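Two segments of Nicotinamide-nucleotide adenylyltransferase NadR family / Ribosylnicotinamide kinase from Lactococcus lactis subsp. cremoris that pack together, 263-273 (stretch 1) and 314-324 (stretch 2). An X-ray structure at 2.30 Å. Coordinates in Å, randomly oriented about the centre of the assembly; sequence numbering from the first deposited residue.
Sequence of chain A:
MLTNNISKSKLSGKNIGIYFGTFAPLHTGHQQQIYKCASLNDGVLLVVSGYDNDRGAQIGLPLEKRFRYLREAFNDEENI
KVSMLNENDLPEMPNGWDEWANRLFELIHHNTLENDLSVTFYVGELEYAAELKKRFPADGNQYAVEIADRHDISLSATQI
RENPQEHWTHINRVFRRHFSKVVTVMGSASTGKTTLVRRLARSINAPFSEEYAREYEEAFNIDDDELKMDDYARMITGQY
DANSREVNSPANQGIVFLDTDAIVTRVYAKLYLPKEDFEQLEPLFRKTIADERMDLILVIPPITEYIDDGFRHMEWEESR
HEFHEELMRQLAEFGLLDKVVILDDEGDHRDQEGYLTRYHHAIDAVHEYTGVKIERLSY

Stretch 1 263-273: IVTRVYAKLYL
Stretch 2, residues 314-324: MEWEESRHEFH

Residues 263-272 form the end of a helix that begins earlier in the chain, held by i to i+4 bonds such as Leu271 N to Val267 O (3.0 Å) and Tyr272 N to Tyr268 O (2.9 Å). Phi/psi stays helical, about -57 to -69 / -29 to -48, through Lys270, shifts to -77/-33 at Leu271 and -118/-17 at Tyr272, and leaves the helical region at Leu273 (-88/155). In stretch 2, residues 314-317 have helical phi/psi without the regular bonds. Glu318 is extended (-85/156), Ser319 takes positive phi (63/52), and a helix starts at Arg320 and continues beyond His324; Phe323 N bonds Ser319 O at 3.1 Å. The two helix axes approach to 10.5 Å, with their N-to-C directions 120° apart. In register, Val267 CA lies 6.8 Å from Phe323 CA.

No hydrogen bond crosses the contact, which buries 578 Å² and is dominated by aromatic packing. Tyr268 (chi1 m, chi2 -58°) is sandwiched: Trp316 (m, chi2 0°) covers one face and Phe323 (t, chi2 -85°) the opposite one. Tyr268 stacks face-to-face on the six-membered ring of Trp316, centroids 3.5 Å apart and planes at 8°, with CZ 3.4 Å from Trp316 CE3. Phe323 lies obliquely, its plane at 41° to that of Tyr268, and its CE2 is 3.5 Å from Tyr268 CZ.

The CA-to-CB bond of Phe323 points sideways, but the ring end reaches stretch 1. There, Val267 CG1 (chi1 t) packs 3.4 Å from Phe323 CD2, while Val264 CG1 (t) meets the ring edge, 4.2 Å from CZ. Leu271 (m, t) places CD1 3.9 Å from Phe323 CA.

One turn after Tyr268, Tyr272 (m, chi2 -71°) lies nearly parallel to the five-membered ring of Trp316 (17°), but slid so that overlap is slight; Tyr272 CE2 is 3.9 Å from Trp316 CD1. Glu315 OE1 sits over a face of Tyr272, 3.7 Å from CE1.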

# COMPACT_ATOMS: atom_id res chain seq x y z
N ILE A 263 -1.50 16.11 10.47
CA ILE A 263 -2.44 16.61 11.47
C ILE A 263 -1.70 17.29 12.61
O ILE A 263 -2.08 18.37 13.07
CB ILE A 263 -3.35 15.47 11.98
CG1 ILE A 263 -4.27 15.01 10.86
CG2 ILE A 263 -4.16 15.92 13.19
CD1 ILE A 263 -5.30 14.04 11.28
N VAL A 264 -0.63 16.66 13.10
CA VAL A 264 0.18 17.27 14.14
C VAL A 264 0.70 18.63 13.68
O VAL A 264 0.59 19.63 14.40
CB VAL A 264 1.33 16.33 14.55
CG1 VAL A 264 2.36 17.07 15.41
CG2 VAL A 264 0.76 15.14 15.29
N THR A 265 1.26 18.69 12.47
CA THR A 265 1.72 19.99 11.96
C THR A 265 0.57 20.96 11.82
O THR A 265 0.75 22.16 12.05
CB THR A 265 2.42 19.82 10.61
OG1 THR A 265 3.48 18.88 10.74
CG2 THR A 265 3.01 21.18 10.10
N ARG A 266 -0.62 20.46 11.48
CA ARG A 266 -1.78 21.34 11.33
C ARG A 266 -2.23 21.90 12.67
O ARG A 266 -2.79 23.00 12.72
CB ARG A 266 -2.93 20.59 10.65
CG ARG A 266 -4.07 21.49 10.17
CD ARG A 266 -5.16 20.69 9.43
NE ARG A 266 -6.26 21.55 8.98
CZ ARG A 266 -7.41 21.70 9.63
NH1 ARG A 266 -7.61 21.07 10.77
NH2 ARG A 266 -8.36 22.49 9.14
N VAL A 267 -2.00 21.18 13.75
CA VAL A 267 -2.32 21.73 15.06
C VAL A 267 -1.40 22.90 15.37
O VAL A 267 -1.85 23.98 15.78
CB VAL A 267 -2.24 20.64 16.14
CG1 VAL A 267 -2.37 21.26 17.51
CG2 VAL A 267 -3.33 19.57 15.91
N TYR A 268 -0.08 22.73 15.16
CA TYR A 268 0.84 23.84 15.41
C TYR A 268 0.50 25.03 14.53
O TYR A 268 0.46 26.17 15.01
CB TYR A 268 2.28 23.41 15.19
CG TYR A 268 2.82 22.53 16.29
CD1 TYR A 268 2.83 22.98 17.61
CD2 TYR A 268 3.32 21.26 16.02
CE1 TYR A 268 3.31 22.18 18.64
CE2 TYR A 268 3.82 20.45 17.04
CZ TYR A 268 3.81 20.91 18.34
OH TYR A 268 4.30 20.11 19.36
N ALA A 269 0.24 24.79 13.24
CA ALA A 269 -0.09 25.89 12.34
C ALA A 269 -1.32 26.64 12.82
O ALA A 269 -1.33 27.88 12.84
CB ALA A 269 -0.31 25.37 10.91
N LYS A 270 -2.36 25.91 13.24
CA LYS A 270 -3.59 26.56 13.71
C LYS A 270 -3.31 27.42 14.93
O LYS A 270 -3.86 28.52 15.06
CB LYS A 270 -4.67 25.52 14.00
CG LYS A 270 -6.03 26.10 14.36
CD LYS A 270 -6.64 26.89 13.20
CE LYS A 270 -8.13 27.17 13.40
NZ LYS A 270 -8.99 26.08 12.81
N LEU A 271 -2.44 26.95 15.82
CA LEU A 271 -2.18 27.66 17.07
C LEU A 271 -1.27 28.86 16.88
O LEU A 271 -1.41 29.85 17.61
CB LEU A 271 -1.55 26.74 18.10
CG LEU A 271 -2.51 25.70 18.68
CD1 LEU A 271 -1.82 24.90 19.77
CD2 LEU A 271 -3.70 26.42 19.24
N TYR A 272 -0.32 28.81 15.95
CA TYR A 272 0.72 29.82 15.90
C TYR A 272 0.77 30.65 14.63
O TYR A 272 1.38 31.72 14.64
CB TYR A 272 2.10 29.17 16.13
CG TYR A 272 2.19 28.47 17.47
CD1 TYR A 272 2.23 29.19 18.65
CD2 TYR A 272 2.24 27.08 17.55
CE1 TYR A 272 2.32 28.56 19.88
CE2 TYR A 272 2.33 26.44 18.77
CZ TYR A 272 2.36 27.18 19.93
OH TYR A 272 2.45 26.56 21.15
N LEU A 273 0.15 30.22 13.56
CA LEU A 273 0.23 31.09 12.39
C LEU A 273 -0.90 32.10 12.40
O LEU A 273 -1.97 31.85 12.97
CB LEU A 273 0.15 30.26 11.11
CG LEU A 273 1.38 29.48 10.63
CD1 LEU A 273 1.03 28.68 9.39
CD2 LEU A 273 2.54 30.44 10.34
N MET A 314 11.53 24.69 22.27
CA MET A 314 11.40 25.55 23.45
C MET A 314 10.03 26.22 23.51
O MET A 314 9.42 26.29 24.58
CB MET A 314 12.53 26.58 23.47
CG MET A 314 13.05 26.93 24.88
SD MET A 314 13.83 25.57 25.80
CE MET A 314 12.87 25.59 27.32
N GLU A 315 9.52 26.72 22.37
CA GLU A 315 8.22 27.37 22.37
C GLU A 315 7.06 26.38 22.33
O GLU A 315 6.01 26.64 22.92
CB GLU A 315 8.09 28.33 21.19
CG GLU A 315 6.78 29.10 21.15
CD GLU A 315 6.30 29.39 19.73
OE1 GLU A 315 5.90 28.43 19.03
OE2 GLU A 315 6.34 30.57 19.33
N TRP A 316 7.24 25.25 21.64
CA TRP A 316 6.21 24.20 21.60
C TRP A 316 6.03 23.50 22.94
O TRP A 316 5.14 22.65 23.06
CB TRP A 316 6.54 23.18 20.49
CG TRP A 316 6.35 23.71 19.08
CD1 TRP A 316 5.92 24.98 18.72
CD2 TRP A 316 6.55 23.00 17.84
NE1 TRP A 316 5.86 25.08 17.35
CE2 TRP A 316 6.24 23.89 16.78
CE3 TRP A 316 6.97 21.70 17.52
CZ2 TRP A 316 6.33 23.52 15.43
CZ3 TRP A 316 7.07 21.34 16.17
CH2 TRP A 316 6.74 22.24 15.15
N GLU A 317 6.89 23.78 23.93
CA GLU A 317 6.80 23.12 25.23
C GLU A 317 5.60 23.62 26.04
O GLU A 317 4.93 22.83 26.71
CB GLU A 317 8.09 23.31 26.01
CG GLU A 317 9.07 22.15 25.91
CD GLU A 317 10.39 22.44 26.60
OE1 GLU A 317 11.43 21.92 26.13
OE2 GLU A 317 10.40 23.19 27.60
N GLU A 318 5.34 24.93 26.02
CA GLU A 318 4.31 25.52 26.86
C GLU A 318 2.94 25.42 26.19
O GLU A 318 2.83 25.31 24.96
CB GLU A 318 4.66 26.97 27.20
CG GLU A 318 3.70 27.69 28.17
CD GLU A 318 3.54 26.97 29.51
OE1 GLU A 318 4.38 26.12 29.87
OE2 GLU A 318 2.55 27.27 30.22
N SER A 319 1.88 25.45 27.02
CA SER A 319 0.50 25.29 26.56
C SER A 319 0.31 23.91 25.94
O SER A 319 -0.15 23.76 24.80
CB SER A 319 0.10 26.40 25.59
OG SER A 319 0.64 26.16 24.30
N ARG A 320 0.71 22.88 26.68
CA ARG A 320 0.45 21.52 26.26
C ARG A 320 -1.04 21.26 26.15
O ARG A 320 -1.51 20.67 25.17
CB ARG A 320 1.09 20.54 27.23
CG ARG A 320 2.54 20.79 27.51
CD ARG A 320 3.42 19.86 26.71
NE ARG A 320 4.66 19.55 27.42
CZ ARG A 320 4.74 18.74 28.47
NH1 ARG A 320 3.65 18.14 28.94
NH2 ARG A 320 5.91 18.52 29.04
N HIS A 321 -1.81 21.69 27.15
CA HIS A 321 -3.25 21.45 27.12
C HIS A 321 -3.91 22.17 25.95
O HIS A 321 -4.88 21.66 25.39
CB HIS A 321 -3.88 21.87 28.45
CG HIS A 321 -3.40 21.07 29.61
ND1 HIS A 321 -2.15 21.25 30.18
CD2 HIS A 321 -3.97 20.06 30.30
CE1 HIS A 321 -1.99 20.40 31.17
NE2 HIS A 321 -3.08 19.66 31.27
N GLU A 322 -3.38 23.33 25.57
CA GLU A 322 -3.83 24.00 24.36
C GLU A 322 -3.61 23.12 23.13
O GLU A 322 -4.53 22.92 22.32
CB GLU A 322 -3.09 25.34 24.24
CG GLU A 322 -3.86 26.51 23.66
CD GLU A 322 -3.13 27.84 23.86
OE1 GLU A 322 -2.64 28.43 22.87
OE2 GLU A 322 -3.00 28.29 25.02
N PHE A 323 -2.41 22.56 22.99
CA PHE A 323 -2.13 21.66 21.86
C PHE A 323 -3.05 20.44 21.89
O PHE A 323 -3.54 19.99 20.85
CB PHE A 323 -0.67 21.22 21.89
CG PHE A 323 -0.32 20.19 20.85
CD1 PHE A 323 -0.53 18.84 21.08
CD2 PHE A 323 0.23 20.58 19.64
CE1 PHE A 323 -0.21 17.89 20.12
CE2 PHE A 323 0.55 19.65 18.67
CZ PHE A 323 0.33 18.29 18.91
N HIS A 324 -3.22 19.84 23.06
CA HIS A 324 -3.99 18.60 23.14
C HIS A 324 -5.46 18.82 22.78
O HIS A 324 -6.03 18.04 22.01
CB HIS A 324 -3.84 18.00 24.53
CG HIS A 324 -4.57 16.70 24.69
ND1 HIS A 324 -4.03 15.50 24.28
CD2 HIS A 324 -5.77 16.42 25.22
CE1 HIS A 324 -4.89 14.53 24.54
NE2 HIS A 324 -5.95 15.06 25.12